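Local coordinates for protein VESB protease (Vibrio cholerae, PDB 4LK4) that probably cleaves peptide bonds as a secreted trypsin-like serine endopeptidase of the S1 family, its protease domain followed by an immunoglobulin-like domain, at residues Ala33-Gly38 and Gly81-Ala86; Tyr50-Ala55 and Asp239-His244; His56-Arg61 and Ala105-Ala110; Arg91-Ser96 and Asp251-Leu256; Thr183-Ala188 and Gly201-Lys206. The protein carries 1 engineered substitution. All blocks are in the same frame, centred on the assembly; numbering follows the deposited sequence.

Contact 1: residues Ala33-Gly38 and Gly81-Ala86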
# COMPACT_ATOMS: atom_id res chain seq x y z
N ALA A 33 17.55 8.97 -8.62
CA ALA A 33 17.93 10.16 -7.88
C ALA A 33 18.69 9.87 -6.55
O ALA A 33 18.65 8.78 -5.99
CB ALA A 33 16.71 11.00 -7.62
N ASP A 34 19.44 10.88 -6.11
CA ASP A 34 20.08 10.88 -4.81
C ASP A 34 19.00 10.61 -3.75
O ASP A 34 17.88 11.11 -3.83
CB ASP A 34 20.78 12.24 -4.59
CG ASP A 34 21.22 12.44 -3.16
OD1 ASP A 34 22.34 12.01 -2.85
OD2 ASP A 34 20.43 12.98 -2.32
N ALA A 35 19.33 9.77 -2.77
CA ALA A 35 18.32 9.29 -1.80
C ALA A 35 17.69 10.42 -1.00
O ALA A 35 16.49 10.44 -0.82
CB ALA A 35 18.94 8.27 -0.84
N TYR A 36 18.51 11.37 -0.56
CA TYR A 36 18.04 12.51 0.22
C TYR A 36 17.17 13.47 -0.61
O TYR A 36 16.09 13.84 -0.17
CB TYR A 36 19.25 13.24 0.84
CG TYR A 36 18.97 14.49 1.65
CD1 TYR A 36 17.84 14.60 2.47
CD2 TYR A 36 19.88 15.54 1.67
CE1 TYR A 36 17.61 15.72 3.22
CE2 TYR A 36 19.65 16.67 2.43
CZ TYR A 36 18.51 16.75 3.19
OH TYR A 36 18.28 17.87 3.97
N GLN A 37 17.65 13.87 -1.79
CA GLN A 37 16.89 14.75 -2.70
C GLN A 37 15.60 14.10 -3.20
O GLN A 37 14.60 14.77 -3.37
CB GLN A 37 17.72 15.15 -3.94
CG GLN A 37 19.10 15.76 -3.64
CD GLN A 37 18.99 17.03 -2.81
OE1 GLN A 37 18.15 17.88 -3.10
NE2 GLN A 37 19.82 17.15 -1.77
N GLY A 38 15.64 12.78 -3.44
CA GLY A 38 14.54 12.07 -4.06
C GLY A 38 13.54 11.45 -3.10
O GLY A 38 12.56 10.88 -3.53
N GLY A 81 21.32 0.62 4.86
CA GLY A 81 20.13 0.04 4.21
C GLY A 81 20.31 -0.47 2.77
O GLY A 81 21.30 -0.13 2.12
N GLU A 82 19.34 -1.25 2.29
CA GLU A 82 19.38 -1.80 0.94
C GLU A 82 18.45 -1.00 0.04
O GLU A 82 17.26 -0.91 0.30
CB GLU A 82 18.95 -3.27 0.91
CG GLU A 82 19.84 -4.17 1.75
CD GLU A 82 19.48 -5.66 1.71
OE1 GLU A 82 18.64 -6.09 0.88
OE2 GLU A 82 20.08 -6.41 2.53
N ARG A 83 19.01 -0.45 -1.02
CA ARG A 83 18.22 0.25 -2.01
C ARG A 83 17.78 -0.75 -3.06
O ARG A 83 18.62 -1.41 -3.65
CB ARG A 83 19.03 1.37 -2.67
CG ARG A 83 18.20 2.19 -3.63
CD ARG A 83 18.78 3.57 -3.82
NE ARG A 83 18.01 4.33 -4.79
CZ ARG A 83 18.17 5.62 -5.05
NH1 ARG A 83 19.07 6.35 -4.36
NH2 ARG A 83 17.41 6.20 -5.98
N ILE A 84 16.47 -0.87 -3.27
CA ILE A 84 15.92 -1.87 -4.18
C ILE A 84 14.82 -1.25 -5.07
O ILE A 84 13.99 -0.47 -4.61
CB ILE A 84 15.29 -3.02 -3.38
CG1 ILE A 84 16.30 -3.57 -2.39
CG2 ILE A 84 14.82 -4.14 -4.29
CD1 ILE A 84 15.77 -4.78 -1.65
N ALA A 85 14.77 -1.65 -6.33
CA ALA A 85 13.72 -1.13 -7.22
C ALA A 85 12.34 -1.70 -6.93
O ALA A 85 12.19 -2.87 -6.56
CB ALA A 85 14.08 -1.39 -8.68
N ALA A 86 11.33 -0.87 -7.11
CA ALA A 86 9.97 -1.32 -7.08
C ALA A 86 9.68 -2.00 -8.42
O ALA A 86 10.20 -1.58 -9.46
CB ALA A 86 9.05 -0.15 -6.86
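The guanidinium of Arg83 meets Ala33 with its edge: the carbonyl oxygen and carbon of Ala33 lie close to its plane at the outer rim, while Ala35 N approaches obliquely. Arg83 stands on strand 82-91 of the six-stranded antiparallel barrel, one of the two barrels of the trypsin-like fold, and Ala33 precedes the short, weakly bonded helix 35-38 at the protein surface. Two nitrogens grip one oxygen end-on. Arg83 NH2 donates to Ala33 O at 2.9 Å, in the carbonyl plane and on a lone pair; Arg83 NH1 donates to the same Ala33 O at 3.0 Å, from nearly straight ahead of the carbonyl. With N-H...O angles of 147° and 141°, both bonds are bent, as the sharing of a single acceptor requires. The reach comes from an extended chain, CG lying opposite the backbone N (chi1 -175°), which carries the guanidinium away from a strand whose nearest CA, that of Arg83, is 9.0 Å from Ala35 CA. Arg83 NH2 also forms a salt bridge with Asp67, and Ile69 of strand 66-70 packs against both Arg83 and Ala35, so the arginine is fixed from its own sheet as well. Asp34 caps the helix: its OD2 accepts from Gln37 N at 3.0 Å, through the lone pair directed away from OD1.

Contact 2: residues Tyr50-Ala55 and Asp239-His244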
# COMPACT_ATOMS: atom_id res chain seq x y z
N TYR A 50 8.17 -7.27 0.01
CA TYR A 50 7.03 -6.39 0.19
C TYR A 50 7.22 -5.29 1.21
O TYR A 50 7.74 -5.50 2.30
CB TYR A 50 5.82 -7.19 0.58
CG TYR A 50 5.46 -8.26 -0.42
CD1 TYR A 50 4.86 -7.91 -1.62
CD2 TYR A 50 5.72 -9.61 -0.16
CE1 TYR A 50 4.52 -8.88 -2.55
CE2 TYR A 50 5.37 -10.60 -1.10
CZ TYR A 50 4.77 -10.22 -2.29
OH TYR A 50 4.43 -11.14 -3.23
N VAL A 51 6.74 -4.11 0.82
CA VAL A 51 6.75 -2.92 1.64
C VAL A 51 5.32 -2.38 1.79
O VAL A 51 4.55 -2.38 0.83
CB VAL A 51 7.58 -1.87 0.93
CG1 VAL A 51 7.40 -0.51 1.56
CG2 VAL A 51 9.04 -2.29 0.92
N LEU A 52 4.99 -1.93 2.98
CA LEU A 52 3.68 -1.39 3.31
C LEU A 52 3.80 0.11 3.36
O LEU A 52 4.77 0.65 3.94
CB LEU A 52 3.24 -1.88 4.68
CG LEU A 52 1.92 -1.35 5.21
CD1 LEU A 52 0.76 -1.66 4.27
CD2 LEU A 52 1.63 -1.91 6.61
N THR A 53 2.85 0.80 2.75
CA THR A 53 2.91 2.25 2.66
C THR A 53 1.52 2.79 2.40
O THR A 53 0.55 2.05 2.49
CB THR A 53 3.91 2.69 1.58
OG1 THR A 53 4.18 4.08 1.74
CG2 THR A 53 3.35 2.50 0.21
N ALA A 54 1.41 4.07 2.08
CA ALA A 54 0.14 4.75 1.90
C ALA A 54 -0.18 4.78 0.41
O ALA A 54 0.73 4.92 -0.40
CB ALA A 54 0.23 6.16 2.46
N ALA A 55 -1.44 4.65 0.00
CA ALA A 55 -1.73 4.67 -1.46
C ALA A 55 -1.50 6.04 -2.08
O ALA A 55 -1.06 6.13 -3.23
CB ALA A 55 -3.14 4.21 -1.76
N ASP A 239 -6.23 -8.71 6.21
CA ASP A 239 -6.58 -9.58 5.10
C ASP A 239 -6.22 -8.96 3.77
O ASP A 239 -5.77 -9.68 2.85
CB ASP A 239 -8.08 -9.92 5.08
CG ASP A 239 -8.49 -10.81 6.24
OD1 ASP A 239 -7.61 -11.34 6.96
OD2 ASP A 239 -9.69 -10.96 6.45
N TRP A 240 -6.44 -7.66 3.63
CA TRP A 240 -6.12 -7.02 2.36
C TRP A 240 -4.61 -7.12 2.11
O TRP A 240 -4.16 -7.41 1.00
CB TRP A 240 -6.62 -5.58 2.31
CG TRP A 240 -6.33 -4.94 1.01
CD1 TRP A 240 -7.14 -4.94 -0.09
CD2 TRP A 240 -5.14 -4.23 0.65
NE1 TRP A 240 -6.52 -4.26 -1.12
CE2 TRP A 240 -5.29 -3.83 -0.69
CE3 TRP A 240 -3.95 -3.92 1.33
CZ2 TRP A 240 -4.31 -3.12 -1.37
CZ3 TRP A 240 -2.98 -3.24 0.65
CH2 TRP A 240 -3.16 -2.84 -0.69
N ILE A 241 -3.84 -6.94 3.19
CA ILE A 241 -2.39 -7.00 3.11
C ILE A 241 -1.93 -8.40 2.76
O ILE A 241 -1.08 -8.58 1.91
CB ILE A 241 -1.73 -6.56 4.43
CG1 ILE A 241 -1.99 -5.07 4.63
CG2 ILE A 241 -0.22 -6.81 4.42
CD1 ILE A 241 -1.85 -4.60 6.05
N THR A 242 -2.50 -9.39 3.43
CA THR A 242 -2.17 -10.78 3.17
C THR A 242 -2.43 -11.12 1.72
O THR A 242 -1.61 -11.75 1.08
CB THR A 242 -3.00 -11.67 4.08
OG1 THR A 242 -2.63 -11.40 5.42
CG2 THR A 242 -2.81 -13.16 3.75
N LYS A 243 -3.57 -10.66 1.22
CA LYS A 243 -3.95 -10.93 -0.17
C LYS A 243 -2.97 -10.32 -1.17
O LYS A 243 -2.77 -10.90 -2.24
CB LYS A 243 -5.38 -10.44 -0.44
CG LYS A 243 -5.69 -10.28 -1.92
CD LYS A 243 -7.15 -9.95 -2.24
CE LYS A 243 -7.26 -9.50 -3.68
NZ LYS A 243 -8.66 -9.45 -4.16
N HIS A 244 -2.34 -9.19 -0.84
CA HIS A 244 -1.43 -8.54 -1.77
C HIS A 244 0.05 -8.74 -1.44
O HIS A 244 0.90 -8.07 -2.02
CB HIS A 244 -1.80 -7.08 -1.93
CG HIS A 244 -3.13 -6.89 -2.57
ND1 HIS A 244 -4.30 -6.83 -1.85
CD2 HIS A 244 -3.48 -6.80 -3.88
CE1 HIS A 244 -5.33 -6.73 -2.69
NE2 HIS A 244 -4.86 -6.69 -3.92
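Leu52 and Ile241 meet through their terminal methyls, Leu52 CD1 and Ile241 CD1 lying 4.3 Å apart. This joins strand 50-53 of one barrel to helix 238-243, the C-terminal helix of the trypsin-like domain. Leu52 reaches it with CG opposite its backbone N (chi1 177°); its CA is 8.3 Å from Ile241 CA, so the methyls rather than the backbones bridge the gap. The second touch is polar on one side only: Tyr50 CE1 lies 3.7 Å from His244 O, an oblique approach to the ring and not a hydrogen bond. The polar end of Tyr50 is engaged further on, its hydroxyl bonding to Gln247 N.

One shell out, at the helix end, His244 is the first residue to leave helical geometry and returns two donors to Trp240 O. That oxygen accepts from His244 N at 3.1 Å and from His244 ND1 at 2.9 Å, the two arriving from opposite faces of the carbonyl plane. The imidazole is held between neighbours, with Lys243 CG over one face and Trp240 CZ2 over the other, both toward the rim. Beyond it, the Trp240 ring stacks on His92, and Leu46 of strand 39-46 packs against both Leu52 and Ile241. The ND1 bond is fairly straight, its N-H...O angle being 162°, and Trp240 O lies in the plane of the His244 ring.

Contact 3: residues His56-Arg61 and Ala105-Ala110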
# COMPACT_ATOMS: atom_id res chain seq x y z
N HIS A 56 -1.80 7.11 -1.36
CA HIS A 56 -1.69 8.40 -2.02
C HIS A 56 -0.25 8.83 -2.35
O HIS A 56 -0.06 9.71 -3.16
CB HIS A 56 -2.41 9.49 -1.24
CG HIS A 56 -1.60 10.06 -0.14
ND1 HIS A 56 -1.71 9.61 1.16
CD2 HIS A 56 -0.69 11.06 -0.13
CE1 HIS A 56 -0.89 10.31 1.92
NE2 HIS A 56 -0.26 11.19 1.17
N CYS A 57 0.75 8.20 -1.76
CA CYS A 57 2.15 8.36 -2.20
C CYS A 57 2.33 8.10 -3.70
O CYS A 57 3.33 8.53 -4.30
CB CYS A 57 3.06 7.41 -1.42
SG CYS A 57 3.14 7.77 0.35
N PHE A 58 1.41 7.36 -4.31
CA PHE A 58 1.53 7.03 -5.71
C PHE A 58 0.45 7.63 -6.59
O PHE A 58 0.33 7.23 -7.72
CB PHE A 58 1.57 5.50 -5.88
CG PHE A 58 2.59 4.85 -5.01
CD1 PHE A 58 3.92 4.96 -5.30
CD2 PHE A 58 2.22 4.16 -3.90
CE1 PHE A 58 4.87 4.39 -4.51
CE2 PHE A 58 3.16 3.58 -3.09
CZ PHE A 58 4.50 3.72 -3.39
N ASP A 59 -0.30 8.63 -6.11
CA ASP A 59 -1.31 9.30 -6.96
C ASP A 59 -0.72 9.63 -8.33
O ASP A 59 -1.37 9.45 -9.38
CB ASP A 59 -1.86 10.58 -6.32
CG ASP A 59 -2.83 10.34 -5.15
OD1 ASP A 59 -3.53 9.30 -5.11
OD2 ASP A 59 -2.92 11.23 -4.27
N SER A 60 0.53 10.08 -8.36
CA SER A 60 1.13 10.56 -9.62
C SER A 60 2.43 9.87 -10.02
O SER A 60 3.27 10.47 -10.70
CB SER A 60 1.36 12.07 -9.49
OG SER A 60 0.14 12.77 -9.24
N ARG A 61 2.60 8.63 -9.60
CA ARG A 61 3.84 7.88 -9.79
C ARG A 61 3.48 6.45 -10.05
O ARG A 61 2.45 5.97 -9.58
CB ARG A 61 4.67 7.84 -8.52
CG ARG A 61 5.04 9.16 -7.91
CD ARG A 61 5.76 8.96 -6.59
NE ARG A 61 5.76 10.21 -5.83
CZ ARG A 61 6.72 11.11 -5.88
NH1 ARG A 61 7.82 10.90 -6.61
NH2 ARG A 61 6.61 12.22 -5.16
N ALA A 105 -1.30 0.81 0.46
CA ALA A 105 -0.66 0.24 -0.72
C ALA A 105 0.46 -0.71 -0.37
O ALA A 105 1.07 -0.58 0.66
CB ALA A 105 -0.12 1.36 -1.61
N ILE A 106 0.75 -1.63 -1.28
CA ILE A 106 1.89 -2.54 -1.16
C ILE A 106 2.85 -2.25 -2.30
O ILE A 106 2.43 -2.11 -3.44
CB ILE A 106 1.46 -4.02 -1.28
CG1 ILE A 106 0.60 -4.43 -0.09
CG2 ILE A 106 2.66 -4.95 -1.42
CD1 ILE A 106 1.28 -4.25 1.25
N VAL A 107 4.14 -2.15 -1.99
CA VAL A 107 5.15 -2.09 -3.02
C VAL A 107 5.80 -3.46 -3.07
O VAL A 107 6.35 -3.93 -2.08
CB VAL A 107 6.19 -1.00 -2.74
CG1 VAL A 107 7.17 -0.89 -3.90
CG2 VAL A 107 5.49 0.33 -2.50
N GLU A 108 5.69 -4.12 -4.23
CA GLU A 108 6.37 -5.36 -4.50
C GLU A 108 7.71 -4.98 -5.10
O GLU A 108 7.75 -4.17 -6.02
CB GLU A 108 5.53 -6.13 -5.49
CG GLU A 108 6.07 -7.50 -5.86
CD GLU A 108 5.33 -8.13 -7.01
OE1 GLU A 108 4.15 -8.51 -6.80
OE2 GLU A 108 5.93 -8.24 -8.11
N LEU A 109 8.79 -5.52 -4.56
CA LEU A 109 10.14 -5.12 -4.91
C LEU A 109 10.74 -6.04 -5.95
O LEU A 109 10.37 -7.19 -6.01
CB LEU A 109 11.01 -5.22 -3.68
CG LEU A 109 10.58 -4.32 -2.53
CD1 LEU A 109 11.68 -4.30 -1.47
CD2 LEU A 109 10.33 -2.91 -3.02
N ALA A 110 11.68 -5.56 -6.74
CA ALA A 110 12.33 -6.39 -7.78
C ALA A 110 13.19 -7.53 -7.22
O ALA A 110 13.61 -8.41 -7.95
CB ALA A 110 13.16 -5.54 -8.73
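Phe58 opens a type I beta turn that runs to Arg61, just after the 3-10 turn containing His56 and Cys57, and it faces strand 105-109, where alternate residues Ala105 and Val107 present their side chains to it. Within the loop, Asp59 N bonds to His56 O and Arg61 N to Phe58 O, so successive tight turns place the phenyl ring against the strand. The strand itself pairs with 50-53 and 82-91 in the six-stranded barrel of the trypsin-like fold.

The contact is carried by one ring and two aliphatic groups. Phe58 CZ is 3.6 Å from Val107 CG2, which comes in at a slant, neither flat over the ring nor in line with its rim. Ala105 CB, by contrast, sits near the ring plane at the edge, 4.2 Å from Phe58 CE2. Two torsions account for this meeting: Phe58 holds CG opposite its carbonyl carbon (chi1 -51°), and Val107 holds CG2 opposite its own while CG1 lies opposite the backbone N (chi1 -175°). Cys57 CB rests 4.1 Å above one face of the phenyl, offset toward the rim, and Cys57 is disulfide-bonded to Cys41. Thr53 and Ile89, from the strands flanking 105-109, also pack on the ring.

No hydrogen bond crosses between the segments and all three touching residues are buried. Cohesion here therefore rests on dispersion and exclusion of water: the phenyl packs the loop that carries His56 against strand 105-109, while the neighbouring Asp59 turns its carboxylate to Tyr95.

Contact 4: residues Arg91-Ser96 and Asp251-Leu256; sequences RHLSYS and DQVANL
Arg91 closes strand 82-91 and leads into a type I turn from His92 to Tyr95, while Gln252 sits at an irregularity in strand 248-258, just before its 253-256 part; their CA atoms are 8.1 Å apart, a gap spanned by a side chain. This is a domain interface, joining a loop of the trypsin-like domain to the first strand of the immunoglobulin-like domain that follows.

The Gln252 amide pairs with both backbone polar groups of Arg91, much as another strand would. Arg91 N donates to Gln252 OE1 at 2.9 Å, and Gln252 NE2 donates to Arg91 O at 2.7 Å. Neither donor is in the plane of the carbonyl it meets, the tilts being 20° and 18°. The glutamine is extended beyond CG, which lies opposite the backbone N (chi1 -163°), and this straight chain delivers the amide to the loop. Leu93 comes from the opposite direction: its CD2 packs 3.6 Å from Gln252 NE2 and 3.7 Å from Val253 CG2, the leucine and valine side chains lying alongside and pointing opposite ways. Within the loop, Ser94 N donates to His92 ND1 at 3.1 Å, while the Arg91 guanidinium, with Tyr95 CD2 above the rim of one face, turns away to a salt bridge with Asp59.

Because OE1 accepts one bond and NE2 gives one, the pair fixes which way round the buried Gln252 amide lies. The adjoining Leu93-Val253 packing is apolar, so the interface combines directional backbone recognition with a small hydrophobic patch.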
# COMPACT_ATOMS: atom_id res chain seq x y z
N ARG A 91 -2.58 -0.86 -4.94
CA ARG A 91 -3.30 0.08 -4.08
C ARG A 91 -4.66 -0.47 -3.76
O ARG A 91 -5.21 -1.24 -4.52
CB ARG A 91 -3.47 1.40 -4.79
CG ARG A 91 -2.16 2.05 -5.21
CD ARG A 91 -2.45 3.09 -6.28
NE ARG A 91 -2.40 4.42 -5.74
CZ ARG A 91 -3.08 5.48 -6.17
NH1 ARG A 91 -3.96 5.39 -7.17
NH2 ARG A 91 -2.89 6.65 -5.56
N HIS A 92 -5.25 -0.04 -2.65
CA HIS A 92 -6.58 -0.50 -2.35
C HIS A 92 -7.52 -0.05 -3.45
O HIS A 92 -7.49 1.09 -3.86
CB HIS A 92 -7.07 0.02 -1.02
CG HIS A 92 -8.11 -0.85 -0.40
ND1 HIS A 92 -9.42 -0.82 -0.79
CD2 HIS A 92 -8.02 -1.82 0.55
CE1 HIS A 92 -10.12 -1.71 -0.11
NE2 HIS A 92 -9.29 -2.33 0.72
N LEU A 93 -8.35 -0.95 -3.96
CA LEU A 93 -9.21 -0.62 -5.08
C LEU A 93 -10.39 0.27 -4.68
O LEU A 93 -11.05 0.86 -5.55
CB LEU A 93 -9.67 -1.89 -5.78
CG LEU A 93 -8.54 -2.62 -6.54
CD1 LEU A 93 -9.11 -3.85 -7.22
CD2 LEU A 93 -7.89 -1.72 -7.59
N SER A 94 -10.64 0.38 -3.37
CA SER A 94 -11.58 1.36 -2.79
C SER A 94 -10.88 2.64 -2.27
O SER A 94 -11.52 3.50 -1.67
CB SER A 94 -12.42 0.70 -1.68
OG SER A 94 -13.18 -0.40 -2.22
N TYR A 95 -9.59 2.77 -2.51
CA TYR A 95 -8.90 4.04 -2.23
C TYR A 95 -9.61 5.14 -2.97
O TYR A 95 -9.93 5.00 -4.16
CB TYR A 95 -7.44 3.99 -2.68
CG TYR A 95 -6.77 5.34 -2.74
CD1 TYR A 95 -6.59 6.11 -1.60
CD2 TYR A 95 -6.29 5.83 -3.94
CE1 TYR A 95 -5.95 7.34 -1.66
CE2 TYR A 95 -5.67 7.04 -4.02
CZ TYR A 95 -5.50 7.80 -2.87
OH TYR A 95 -4.89 9.01 -3.01
N SER A 96 -9.93 6.21 -2.25
CA SER A 96 -10.49 7.41 -2.86
C SER A 96 -9.57 8.56 -2.49
O SER A 96 -9.38 8.86 -1.31
CB SER A 96 -11.92 7.70 -2.35
OG SER A 96 -11.98 7.76 -0.92
N ASP A 251 -0.35 -7.09 -12.82
CA ASP A 251 -0.82 -5.74 -13.14
C ASP A 251 -2.20 -5.55 -12.51
O ASP A 251 -3.18 -6.23 -12.88
CB ASP A 251 -0.92 -5.55 -14.67
CG ASP A 251 0.38 -5.86 -15.39
OD1 ASP A 251 1.39 -5.21 -15.06
OD2 ASP A 251 0.42 -6.74 -16.28
N GLN A 252 -2.28 -4.61 -11.58
CA GLN A 252 -3.52 -4.37 -10.87
C GLN A 252 -4.46 -3.45 -11.65
O GLN A 252 -5.58 -3.81 -11.93
CB GLN A 252 -3.25 -3.76 -9.51
CG GLN A 252 -4.42 -3.86 -8.55
CD GLN A 252 -4.26 -2.93 -7.35
OE1 GLN A 252 -3.56 -1.93 -7.41
NE2 GLN A 252 -4.95 -3.25 -6.27
N VAL A 253 -3.98 -2.26 -11.99
CA VAL A 253 -4.86 -1.21 -12.50
C VAL A 253 -4.27 -0.73 -13.79
O VAL A 253 -3.15 -0.27 -13.83
CB VAL A 253 -4.98 0.01 -11.55
CG1 VAL A 253 -5.84 1.10 -12.15
CG2 VAL A 253 -5.57 -0.40 -10.22
N ALA A 254 -5.04 -0.81 -14.85
CA ALA A 254 -4.68 -0.14 -16.07
C ALA A 254 -5.63 1.02 -16.18
O ALA A 254 -6.80 0.82 -16.46
CB ALA A 254 -4.82 -1.08 -17.24
N ASN A 255 -5.15 2.21 -15.87
CA ASN A 255 -5.97 3.40 -16.02
C ASN A 255 -5.61 4.07 -17.33
O ASN A 255 -4.56 4.69 -17.41
CB ASN A 255 -5.76 4.39 -14.88
CG ASN A 255 -6.71 5.60 -14.98
OD1 ASN A 255 -7.06 6.06 -16.07
ND2 ASN A 255 -7.14 6.09 -13.82
N LEU A 256 -6.48 3.98 -18.32
CA LEU A 256 -6.19 4.54 -19.62
C LEU A 256 -6.49 6.02 -19.69
O LEU A 256 -6.27 6.63 -20.71
CB LEU A 256 -6.99 3.83 -20.70
CG LEU A 256 -6.87 2.31 -20.64
CD1 LEU A 256 -7.35 1.74 -21.95
CD2 LEU A 256 -5.46 1.82 -20.32

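Contact 5: residues Thr183-Ala188 and Gly201-Lys206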
# COMPACT_ATOMS: atom_id res chain seq x y z
N THR A 183 -11.33 2.12 8.53
CA THR A 183 -10.17 2.38 7.73
C THR A 183 -9.08 3.24 8.37
O THR A 183 -7.92 3.13 7.97
CB THR A 183 -10.58 3.06 6.40
OG1 THR A 183 -9.43 3.24 5.57
CG2 THR A 183 -11.20 4.43 6.63
N ASN A 184 -9.44 4.16 9.26
CA ASN A 184 -8.42 5.00 9.83
C ASN A 184 -8.75 5.49 11.22
O ASN A 184 -9.90 5.39 11.68
CB ASN A 184 -8.05 6.15 8.89
CG ASN A 184 -9.24 7.02 8.51
OD1 ASN A 184 -10.28 7.02 9.15
ND2 ASN A 184 -9.06 7.80 7.46
N PHE A 185 -7.72 5.97 11.91
CA PHE A 185 -7.85 6.53 13.27
C PHE A 185 -6.94 7.74 13.43
O PHE A 185 -6.12 8.04 12.56
CB PHE A 185 -7.48 5.47 14.32
CG PHE A 185 -6.03 5.06 14.31
CD1 PHE A 185 -5.09 5.76 15.02
CD2 PHE A 185 -5.62 3.95 13.59
CE1 PHE A 185 -3.77 5.35 15.03
CE2 PHE A 185 -4.30 3.58 13.55
CZ PHE A 185 -3.37 4.27 14.29
N CYS A 186 -7.07 8.40 14.58
CA CYS A 186 -6.38 9.62 14.89
C CYS A 186 -5.46 9.44 16.07
O CYS A 186 -5.72 8.66 16.98
CB CYS A 186 -7.39 10.69 15.31
SG CYS A 186 -8.36 11.39 13.98
N ALA A 187 -4.41 10.25 16.08
CA ALA A 187 -3.53 10.31 17.22
C ALA A 187 -2.98 11.70 17.30
O ALA A 187 -2.80 12.38 16.29
CB ALA A 187 -2.40 9.32 17.05
N ALA A 188 -2.71 12.12 18.52
CA ALA A 188 -2.37 13.50 18.78
C ALA A 188 -0.96 13.67 19.25
O ALA A 188 -0.47 12.92 20.11
CB ALA A 188 -3.32 14.08 19.81
N GLY A 201 4.75 6.27 6.38
CA GLY A 201 5.55 5.69 7.42
C GLY A 201 4.71 5.07 8.51
O GLY A 201 3.51 5.33 8.63
N PRO A 202 5.34 4.25 9.32
CA PRO A 202 4.66 3.49 10.35
C PRO A 202 4.36 4.26 11.62
O PRO A 202 5.15 5.10 12.04
CB PRO A 202 5.70 2.42 10.70
CG PRO A 202 7.02 3.12 10.48
CD PRO A 202 6.77 3.91 9.22
N ILE A 203 3.26 3.92 12.27
CA ILE A 203 3.03 4.30 13.65
C ILE A 203 2.87 2.96 14.38
O ILE A 203 2.14 2.09 13.93
CB ILE A 203 1.82 5.27 13.78
CG1 ILE A 203 1.52 5.65 15.23
CG2 ILE A 203 0.55 4.69 13.15
CD1 ILE A 203 0.46 6.74 15.32
N VAL A 204 3.58 2.80 15.49
CA VAL A 204 3.66 1.53 16.17
C VAL A 204 3.20 1.70 17.60
O VAL A 204 3.30 2.79 18.16
CB VAL A 204 5.12 0.99 16.16
CG1 VAL A 204 5.67 0.97 14.75
CG2 VAL A 204 6.04 1.82 17.03
N VAL A 205 2.74 0.63 18.22
CA VAL A 205 2.37 0.68 19.65
C VAL A 205 3.67 0.83 20.42
O VAL A 205 4.59 0.03 20.24
CB VAL A 205 1.62 -0.59 20.10
CG1 VAL A 205 1.12 -0.46 21.52
CG2 VAL A 205 0.44 -0.88 19.18
N LYS A 206 3.76 1.85 21.27
CA LYS A 206 5.02 2.16 21.95
C LYS A 206 5.54 0.97 22.75
O LYS A 206 6.73 0.66 22.66
CB LYS A 206 4.88 3.40 22.81
CG LYS A 206 6.13 3.75 23.60
CD LYS A 206 6.06 5.21 24.01
CE LYS A 206 7.25 5.62 24.88
NZ LYS A 206 8.37 6.11 24.02
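Ile203 directs both of its branches at strand 184-189: its CG2 lies 4.1 Å from Phe185 CZ, and its CD1 lies 4.2 Å from Ala187 CB. The phenyl and the isoleucine cross at a slant, with the methyl neither over the ring face nor in its plane. Torsions divide the work. Ile203 keeps CG1 opposite its backbone N (chi1 178°) and continues extended, which sends CD1 out to Ala187, while CG2 takes the position between the backbone N and the carbonyl carbon. Phe185 has its CG in the same kind of position (chi1 66°), swinging CZ in toward that methyl. The closest CA pair, Ala187 and Ile203, is 9.6 Å apart, and no hydrogen bond joins the segments; the evidence thus points to side-chain packing across the interior of a curled sheet rather than strand pairing. All three touching residues are buried. This sheet is the antiparallel one forming the second barrel of the trypsin-like fold. Strand 184-189 runs between 156-162 and 229-233, and 202-205 between 134-139 and 211-216. Val160 and Tyr231 each pack on both Ala187 and Ile203, while the disulfide from Cys186 ties this strand to Cys168 of helix 165-172.

Overall arrangement
Contacts 1, 2 and 3 each place at least one segment on the first barrel: Ala85 O is 2.7 Å from Ala110 N between contacts 1 and 3, and Val51 O 2.9 Å from Val107 N between 2 and 3. Contact 4 joins them through Arg91 NH2, 2.8 Å from Asp59 OD1 of contact 3 and 3.0 Å from Ala55 O of contact 2. His56, bonded to Asp103 through ND1, touches Ala199: the first two are consistent with the S1 triad's histidine and aspartate, and Ala199, within GDAGGP, holds the serine's place and is probably the engineered substitution. Contact 5 touches no other; its nearest atoms are about 5 Å from contact 2 and about 6 Å from contact 3.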